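Local coordinates for sensor protein (Vibrio cholerae, PDB 3BY9) that probably senses C4-dicarboxylates such as succinate through this extracytoplasmic domain and, as a membrane-bound histidine kinase, probably passes the signal on by phosphorylation in a two-component system, at residues D28-I33 and I146-D151; V24-K29 and L152-Q157. All coordinates share one frame; numbering follows the deposited sequence.

Contact 1: D28-I33 and I146-D151; sequences DKYAHI and IVVKMD
Tyr30 lays one face of its ring on the side chain of Met150, a selenomethionine, near the end of strand 141-150, in a CH-pi and Met-aromatic contact. Met150 CG lies 3.6 Å from the centroid of the Tyr30 ring and 11° off the ring normal, over the centre of the face. The selenium comes in obliquely: Met150 SE is 4.0 Å from the same centroid, 38° off the normal, and leans over the CD2-CE2 side, reaching Tyr30 CD2 at 3.4 Å. Met150 CG stands anti to its backbone N (chi1 -171°), which carries the chain out from the strand and beneath the ring. The two side chains cross at about a right angle, flat ring over the selenoether chain.

Apolar branch contacts extend the packing along the strand. Val148, two residues earlier on the same face of the sheet, meets the ring at its edge, near the ring plane, with CG1 4.2 Å from Tyr30 CD1. Its other methyl, CG2, faces Ile33 and lies 4.0 Å from Ile33 CG2. Each valine branch thus serves a different residue of the loop.

Polar bonds hold the loop. Within it, Ile33 N bonds to Tyr30 O at 3.0 Å, closing a type I turn that points Tyr30 at the strand, while Ile33 touches it only through CB and the CG2 branch. The buried Tyr30 hydroxyl bonds to the carbonyl of Gln71 outside the loop. Ile70 of helix 53-70 also touches Ile33 and Val148.

Lys149, between the two packing residues, points away from the loop and is among the residues that bind succinate. The five-stranded antiparallel sheet of order 2-1-5-4-3 marks the PAS-like fold of extracytoplasmic sensor domains; here the loop after helix 5-27 packs on its central strand.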
ATOM      1  N   ASP A  28      -8.089   0.022  -9.649  1.00 14.42           N
ATOM      2  CA  ASP A  28      -9.216   0.791 -10.233  1.00 15.80           C
ATOM      3  C   ASP A  28     -10.564   0.360  -9.673  1.00 15.54           C
ATOM      4  O   ASP A  28     -11.559   1.100  -9.787  1.00 17.73           O
ATOM      5  CB  ASP A  28      -9.231   0.626 -11.782  1.00 16.90           C
ATOM      6  CG  ASP A  28     -10.237   1.536 -12.464  1.00 27.97           C
ATOM      7  OD1 ASP A  28     -10.087   2.766 -12.339  1.00 23.16           O
ATOM      8  OD2 ASP A  28     -11.174   1.007 -13.120  1.00 30.33           O
ATOM      9  N   LYS A  29     -10.631  -0.832  -9.094  1.00 12.90           N
ATOM     10  CA  LYS A  29     -11.894  -1.296  -8.522  1.00 13.45           C
ATOM     11  C   LYS A  29     -12.165  -0.643  -7.168  1.00 13.14           C
ATOM     12  O   LYS A  29     -13.290  -0.727  -6.652  1.00 16.00           O
ATOM     13  CB  LYS A  29     -11.859  -2.797  -8.295  1.00 15.77           C
ATOM     14  CG  LYS A  29     -11.703  -3.606  -9.609  1.00 24.34           C
ATOM     15  CD  LYS A  29     -11.421  -5.059  -9.310  1.00 29.08           C
ATOM     16  CE  LYS A  29     -11.243  -5.833 -10.593  1.00 34.97           C
ATOM     17  NZ  LYS A  29     -10.774  -7.211 -10.316  1.00 36.94           N
ATOM     18  N   TYR A  30     -11.157   0.009  -6.606  1.00  9.19           N
ATOM     19  CA  TYR A  30     -11.308   0.591  -5.259  1.00  9.26           C
ATOM     20  C   TYR A  30     -11.075   2.098  -5.196  1.00  9.72           C
ATOM     21  O   TYR A  30     -11.588   2.800  -4.316  1.00 10.53           O
ATOM     22  CB  TYR A  30     -10.263  -0.062  -4.321  1.00 11.31           C
ATOM     23  CG  TYR A  30     -10.460  -1.540  -4.174  1.00  9.04           C
ATOM     24  CD1 TYR A  30     -11.275  -2.042  -3.203  1.00 10.59           C
ATOM     25  CD2 TYR A  30      -9.866  -2.440  -5.074  1.00 13.66           C
ATOM     26  CE1 TYR A  30     -11.538  -3.416  -3.098  1.00 14.19           C
ATOM     27  CE2 TYR A  30     -10.109  -3.806  -4.978  1.00 13.68           C
ATOM     28  CZ  TYR A  30     -10.946  -4.289  -3.998  1.00 12.64           C
ATOM     29  OH  TYR A  30     -11.218  -5.660  -3.897  1.00 14.30           O
ATOM     30  N   ALA A  31     -10.297   2.606  -6.132  1.00  9.78           N
ATOM     31  CA  ALA A  31      -9.854   3.992  -6.039  1.00  7.42           C
ATOM     32  C   ALA A  31     -10.937   5.066  -5.976  1.00 10.66           C
ATOM     33  O   ALA A  31     -10.719   6.105  -5.378  1.00 12.25           O
ATOM     34  CB  ALA A  31      -8.921   4.315  -7.241  1.00 14.40           C
ATOM     35  N   HIS A  32     -12.060   4.806  -6.630  1.00 12.94           N
ATOM     36  CA  HIS A  32     -13.120   5.796  -6.735  1.00 10.49           C
ATOM     37  C   HIS A  32     -14.170   5.578  -5.660  1.00 10.25           C
ATOM     38  O   HIS A  32     -15.112   6.363  -5.590  1.00  9.30           O
ATOM     39  CB  HIS A  32     -13.842   5.645  -8.090  1.00 12.35           C
ATOM     40  CG  HIS A  32     -14.376   4.257  -8.343  1.00 20.49           C
ATOM     41  ND1 HIS A  32     -13.564   3.136  -8.359  1.00 29.87           N
ATOM     42  CD2 HIS A  32     -15.636   3.802  -8.578  1.00 26.12           C
ATOM     43  CE1 HIS A  32     -14.295   2.061  -8.596  1.00 28.38           C
ATOM     44  NE2 HIS A  32     -15.556   2.433  -8.735  1.00 20.88           N
ATOM     45  N   ILE A  33     -14.014   4.547  -4.844  1.00  9.06           N
ATOM     46  CA  ILE A  33     -15.091   4.272  -3.883  1.00 11.10           C
ATOM     47  C   ILE A  33     -15.220   5.316  -2.776  1.00 10.13           C
ATOM     48  O   ILE A  33     -16.341   5.677  -2.401  1.00  7.14           O
ATOM     49  CB  ILE A  33     -14.970   2.832  -3.280  1.00  9.98           C
ATOM     50  CG1 ILE A  33     -14.982   1.766  -4.418  1.00 10.02           C
ATOM     51  CG2 ILE A  33     -16.114   2.586  -2.280  1.00 10.94           C
ATOM     52  CD1 ILE A  33     -16.294   1.788  -5.288  1.00 12.03           C
ATOM     53  N   ILE A 146     -13.360   9.643   4.620  1.00  6.41           N
ATOM     54  CA  ILE A 146     -13.795   8.236   4.438  1.00  5.33           C
ATOM     55  C   ILE A 146     -12.603   7.506   3.779  1.00  7.13           C
ATOM     56  O   ILE A 146     -11.921   8.053   2.889  1.00  7.49           O
ATOM     57  CB  ILE A 146     -15.091   8.202   3.575  1.00  5.42           C
ATOM     58  CG1 ILE A 146     -15.488   6.740   3.282  1.00  5.97           C
ATOM     59  CG2 ILE A 146     -14.889   8.863   2.224  1.00  6.74           C
ATOM     60  CD1 ILE A 146     -15.887   5.936   4.515  1.00  8.58           C
ATOM     61  N   VAL A 147     -12.340   6.278   4.257  1.00  5.69           N
ATOM     62  CA  VAL A 147     -11.174   5.498   3.814  1.00  5.37           C
ATOM     63  C   VAL A 147     -11.582   4.105   3.398  1.00  6.29           C
ATOM     64  O   VAL A 147     -12.441   3.487   4.031  1.00  7.78           O
ATOM     65  CB  VAL A 147     -10.181   5.313   4.989  1.00  5.99           C
ATOM     66  CG1 VAL A 147      -8.896   4.617   4.473  1.00  8.15           C
ATOM     67  CG2 VAL A 147      -9.803   6.703   5.612  1.00  9.09           C
ATOM     68  N   VAL A 148     -10.995   3.634   2.311  1.00  5.55           N
ATOM     69  CA  VAL A 148     -11.207   2.231   1.916  1.00  6.12           C
ATOM     70  C   VAL A 148      -9.786   1.612   1.937  1.00  9.21           C
ATOM     71  O   VAL A 148      -8.874   2.177   1.347  1.00  9.07           O
ATOM     72  CB  VAL A 148     -11.752   2.175   0.481  1.00  6.99           C
ATOM     73  CG1 VAL A 148     -11.656   0.720  -0.085  1.00  9.24           C
ATOM     74  CG2 VAL A 148     -13.255   2.539   0.503  1.00  7.81           C
ATOM     75  N   LYS A 149      -9.627   0.466   2.600  1.00  6.60           N
ATOM     76  CA  LYS A 149      -8.342  -0.242   2.645  1.00  6.41           C
ATOM     77  C   LYS A 149      -8.513  -1.540   1.875  1.00 10.75           C
ATOM     78  O   LYS A 149      -9.429  -2.307   2.141  1.00  9.55           O
ATOM     79  CB  LYS A 149      -7.964  -0.552   4.094  1.00  8.34           C
ATOM     80  CG  LYS A 149      -6.679  -1.364   4.224  1.00  8.79           C
ATOM     81  CD  LYS A 149      -6.482  -1.789   5.702  1.00 10.03           C
ATOM     82  CE  LYS A 149      -5.157  -2.609   5.831  1.00  7.90           C
ATOM     83  NZ  LYS A 149      -5.036  -3.075   7.271  1.00  8.87           N
HETATM   84  N   MSE A 150      -7.595  -1.745   0.935  1.00  8.87           N
HETATM   85  CA  MSE A 150      -7.601  -2.927   0.054  1.00  8.59           C
HETATM   86  C   MSE A 150      -6.490  -3.874   0.466  1.00 11.63           C
HETATM   87  O   MSE A 150      -5.361  -3.446   0.685  1.00 12.12           O
HETATM   88  CB  MSE A 150      -7.360  -2.494  -1.432  1.00 11.32           C
HETATM   89  CG  MSE A 150      -7.564  -3.644  -2.397  1.00 12.11           C
HETATM   90 SE   MSE A 150      -6.686  -3.155  -4.116  1.00 20.07          SE
HETATM   91  CE  MSE A 150      -4.828  -3.377  -3.516  1.00 13.81           C
ATOM     92  N   ASP A 151      -6.815  -5.168   0.551  1.00 11.78           N
ATOM     93  CA  ASP A 151      -5.840  -6.213   0.881  1.00 16.13           C
ATOM     94  C   ASP A 151      -4.988  -6.325  -0.381  1.00 15.55           C
ATOM     95  O   ASP A 151      -5.482  -6.087  -1.488  1.00 16.65           O
ATOM     96  CB  ASP A 151      -6.620  -7.516   1.125  1.00 18.38           C
ATOM     97  CG  ASP A 151      -5.735  -8.692   1.449  1.00 30.44           C
ATOM     98  OD1 ASP A 151      -5.190  -8.737   2.580  1.00 30.12           O
ATOM     99  OD2 ASP A 151      -5.595  -9.576   0.566  1.00 29.43           O
TER

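Contact 2: V24-K29 and L152-Q157; sequences VATLDK and LSAIEQ
The C-terminal end of the long helix 5-27 meets the short helix 153-157, which follows the central strand of the succinate-binding subdomain, through Thr26 and Leu27 on one side and Ala154 and Ile155 on the other. The backbones come closest at Thr26 and Ile155, whose CA atoms are 6.9 Å apart. Thr26 offers its methyl: CG2 lies 3.9 Å from Ile155 CG1 and, more loosely, 4.4 Å from Ala154 CB, so one methyl spans two successive residues of the opposing helix. With chi1 at -64°, Thr26 CG2 is anti to the backbone N and faces helix 153-157, while OG1 lies beside that N.

Ile155 carries its ethyl branch fully extended (chi2 -177°), and its tip meets that of Leu27, Ile155 CD1 lying 4.3 Å from Leu27 CD2. Phe19 and Ile23, earlier on helix 5-27, pack on Ile155 as well, as do Met150 and Met177, so it is buried among these four side chains.

Polar links frame the contact. His22, one turn before Thr26, takes part twice: its carbonyl accepts a bond from Thr26 OG1, and its NE2 bonds to the carbonyl of Ala154. Glu156 OE2 forms a salt bridge with Arg128.

Between the two segments the chemistry is purely methyl and methylene packing over a small buried area of 134 Å². Such contact gives little directional restraint; the bond from His22 NE2 to Ala154 O next to it is directional and joins the same two helices.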
ATOM      1  N   VAL A  24      -2.875  -1.772 -11.996  1.00 14.07           N
ATOM      2  CA  VAL A  24      -3.772  -0.645 -12.273  1.00 16.58           C
ATOM      3  C   VAL A  24      -5.224  -1.117 -12.327  1.00 17.68           C
ATOM      4  O   VAL A  24      -6.112  -0.459 -11.748  1.00 15.55           O
ATOM      5  CB  VAL A  24      -3.373   0.044 -13.619  1.00 20.89           C
ATOM      6  CG1 VAL A  24      -4.423   1.098 -14.049  1.00 24.81           C
ATOM      7  CG2 VAL A  24      -2.029   0.702 -13.446  1.00 25.90           C
ATOM      8  N   ALA A  25      -5.477  -2.260 -12.977  1.00 13.80           N
ATOM      9  CA  ALA A  25      -6.855  -2.760 -13.106  1.00 15.17           C
ATOM     10  C   ALA A  25      -7.426  -3.144 -11.757  1.00 17.44           C
ATOM     11  O   ALA A  25      -8.638  -2.980 -11.509  1.00 16.38           O
ATOM     12  CB  ALA A  25      -6.942  -4.001 -14.059  1.00 18.83           C
ATOM     13  N   THR A  26      -6.555  -3.664 -10.887  1.00 14.45           N
ATOM     14  CA  THR A  26      -6.992  -4.119  -9.552  1.00 13.16           C
ATOM     15  C   THR A  26      -7.275  -2.903  -8.670  1.00 13.48           C
ATOM     16  O   THR A  26      -8.343  -2.813  -8.047  1.00 12.88           O
ATOM     17  CB  THR A  26      -5.886  -4.975  -8.934  1.00 14.30           C
ATOM     18  OG1 THR A  26      -5.730  -6.132  -9.765  1.00 13.50           O
ATOM     19  CG2 THR A  26      -6.226  -5.427  -7.540  1.00 13.57           C
ATOM     20  N   LEU A  27      -6.355  -1.936  -8.675  1.00  9.81           N
ATOM     21  CA  LEU A  27      -6.576  -0.734  -7.850  1.00 13.08           C
ATOM     22  C   LEU A  27      -7.816   0.076  -8.348  1.00 13.41           C
ATOM     23  O   LEU A  27      -8.519   0.707  -7.554  1.00 12.15           O
ATOM     24  CB  LEU A  27      -5.331   0.160  -7.917  1.00 14.69           C
ATOM     25  CG  LEU A  27      -4.098  -0.438  -7.227  1.00 14.30           C
ATOM     26  CD1 LEU A  27      -2.883   0.471  -7.555  1.00 18.34           C
ATOM     27  CD2 LEU A  27      -4.318  -0.533  -5.730  1.00 16.39           C
ATOM     28  N   ASP A  28      -8.089   0.022  -9.649  1.00 14.42           N
ATOM     29  CA  ASP A  28      -9.216   0.791 -10.233  1.00 15.80           C
ATOM     30  C   ASP A  28     -10.564   0.360  -9.673  1.00 15.54           C
ATOM     31  O   ASP A  28     -11.559   1.100  -9.787  1.00 17.73           O
ATOM     32  CB  ASP A  28      -9.231   0.626 -11.782  1.00 16.90           C
ATOM     33  CG  ASP A  28     -10.237   1.536 -12.464  1.00 27.97           C
ATOM     34  OD1 ASP A  28     -10.087   2.766 -12.339  1.00 23.16           O
ATOM     35  OD2 ASP A  28     -11.174   1.007 -13.120  1.00 30.33           O
ATOM     36  N   LYS A  29     -10.631  -0.832  -9.094  1.00 12.90           N
ATOM     37  CA  LYS A  29     -11.894  -1.296  -8.522  1.00 13.45           C
ATOM     38  C   LYS A  29     -12.165  -0.643  -7.168  1.00 13.14           C
ATOM     39  O   LYS A  29     -13.290  -0.727  -6.652  1.00 16.00           O
ATOM     40  CB  LYS A  29     -11.859  -2.797  -8.295  1.00 15.77           C
ATOM     41  CG  LYS A  29     -11.703  -3.606  -9.609  1.00 24.34           C
ATOM     42  CD  LYS A  29     -11.421  -5.059  -9.310  1.00 29.08           C
ATOM     43  CE  LYS A  29     -11.243  -5.833 -10.593  1.00 34.97           C
ATOM     44  NZ  LYS A  29     -10.774  -7.211 -10.316  1.00 36.94           N
ATOM     45  N   LEU A 152      -3.738  -6.731  -0.209  1.00 13.63           N
ATOM     46  CA  LEU A 152      -2.798  -6.846  -1.344  1.00 16.23           C
ATOM     47  C   LEU A 152      -2.736  -8.200  -2.023  1.00 20.15           C
ATOM     48  O   LEU A 152      -2.005  -8.365  -3.005  1.00 18.87           O
ATOM     49  CB  LEU A 152      -1.411  -6.542  -0.864  1.00 18.42           C
ATOM     50  CG  LEU A 152      -1.340  -5.195  -0.161  1.00 20.89           C
ATOM     51  CD1 LEU A 152       0.077  -4.958   0.283  1.00 21.37           C
ATOM     52  CD2 LEU A 152      -1.786  -4.089  -1.103  1.00 21.83           C
ATOM     53  N   SER A 153      -3.459  -9.185  -1.518  1.00 20.13           N
ATOM     54  CA  SER A 153      -3.381 -10.530  -2.120  1.00 22.73           C
ATOM     55  C   SER A 153      -3.687 -10.634  -3.591  1.00 21.57           C
ATOM     56  O   SER A 153      -2.975 -11.328  -4.313  1.00 22.85           O
ATOM     57  CB  SER A 153      -4.303 -11.509  -1.375  1.00 24.96           C
ATOM     58  OG  SER A 153      -3.906 -11.578  -0.018  1.00 30.70           O
ATOM     59  N   ALA A 154      -4.740  -9.972  -4.066  1.00 20.67           N
ATOM     60  CA  ALA A 154      -5.050 -10.125  -5.481  1.00 20.35           C
ATOM     61  C   ALA A 154      -3.905  -9.568  -6.352  1.00 21.46           C
ATOM     62  O   ALA A 154      -3.663 -10.072  -7.454  1.00 19.08           O
ATOM     63  CB  ALA A 154      -6.405  -9.446  -5.824  1.00 25.34           C
ATOM     64  N   ILE A 155      -3.206  -8.536  -5.871  1.00 18.48           N
ATOM     65  CA  ILE A 155      -2.075  -8.013  -6.651  1.00 17.78           C
ATOM     66  C   ILE A 155      -0.939  -9.046  -6.615  1.00 17.10           C
ATOM     67  O   ILE A 155      -0.472  -9.493  -7.653  1.00 17.33           O
ATOM     68  CB  ILE A 155      -1.539  -6.667  -6.092  1.00 16.13           C
ATOM     69  CG1 ILE A 155      -2.536  -5.537  -6.407  1.00 20.43           C
ATOM     70  CG2 ILE A 155      -0.166  -6.313  -6.724  1.00 15.68           C
ATOM     71  CD1 ILE A 155      -2.022  -4.135  -5.949  1.00 17.77           C
ATOM     72  N   GLU A 156      -0.484  -9.424  -5.420  1.00 15.58           N
ATOM     73  CA  GLU A 156       0.617 -10.380  -5.349  1.00 16.46           C
ATOM     74  C   GLU A 156       0.315 -11.694  -6.038  1.00 22.65           C
ATOM     75  O   GLU A 156       1.209 -12.311  -6.617  1.00 19.84           O
ATOM     76  CB  GLU A 156       1.032 -10.617  -3.895  1.00 19.49           C
ATOM     77  CG  GLU A 156       1.725  -9.396  -3.291  1.00 20.84           C
ATOM     78  CD  GLU A 156       2.246  -9.601  -1.869  1.00 19.05           C
ATOM     79  OE1 GLU A 156       1.590 -10.309  -1.056  1.00 16.02           O
ATOM     80  OE2 GLU A 156       3.301  -9.038  -1.528  1.00 16.88           O
ATOM     81  N   GLN A 157      -0.945 -12.127  -5.994  1.00 22.96           N
ATOM     82  CA  GLN A 157      -1.328 -13.388  -6.630  1.00 26.35           C
ATOM     83  C   GLN A 157      -1.300 -13.330  -8.156  1.00 23.75           C
ATOM     84  O   GLN A 157      -1.316 -14.374  -8.829  1.00 27.67           O
ATOM     85  CB  GLN A 157      -2.717 -13.813  -6.128  1.00 33.76           C
ATOM     86  CG  GLN A 157      -2.705 -14.751  -4.895  1.00 44.61           C
ATOM     87  CD  GLN A 157      -1.862 -14.263  -3.698  1.00 50.44           C
ATOM     88  OE1 GLN A 157      -0.647 -14.073  -3.806  1.00 55.08           O
ATOM     89  NE2 GLN A 157      -2.511 -14.095  -2.544  1.00 53.63           N
TER

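Met150 joins the two contacts: its CG and SE pack on Tyr30 in contact 1, while CE, and SE more distantly, reach contact 2. Met150 CE lies 3.6 Å from Leu27 CD2 and 3.8 Å from Ile155 CD1, and Met150 SE is 4.1 Å from Thr26 CG2. The centres of the contacts are about 11 Å apart. Helix 5-27 leads into loop 28-33, and strand 141-150 leads through a turn after Asp151 into helix 153-157. Contact 1 itself holds the succinate-binding Lys149; the side chains of Val148 and Leu27 are about 7 and 9 Å from that of Tyr131, another residue of the succinate site.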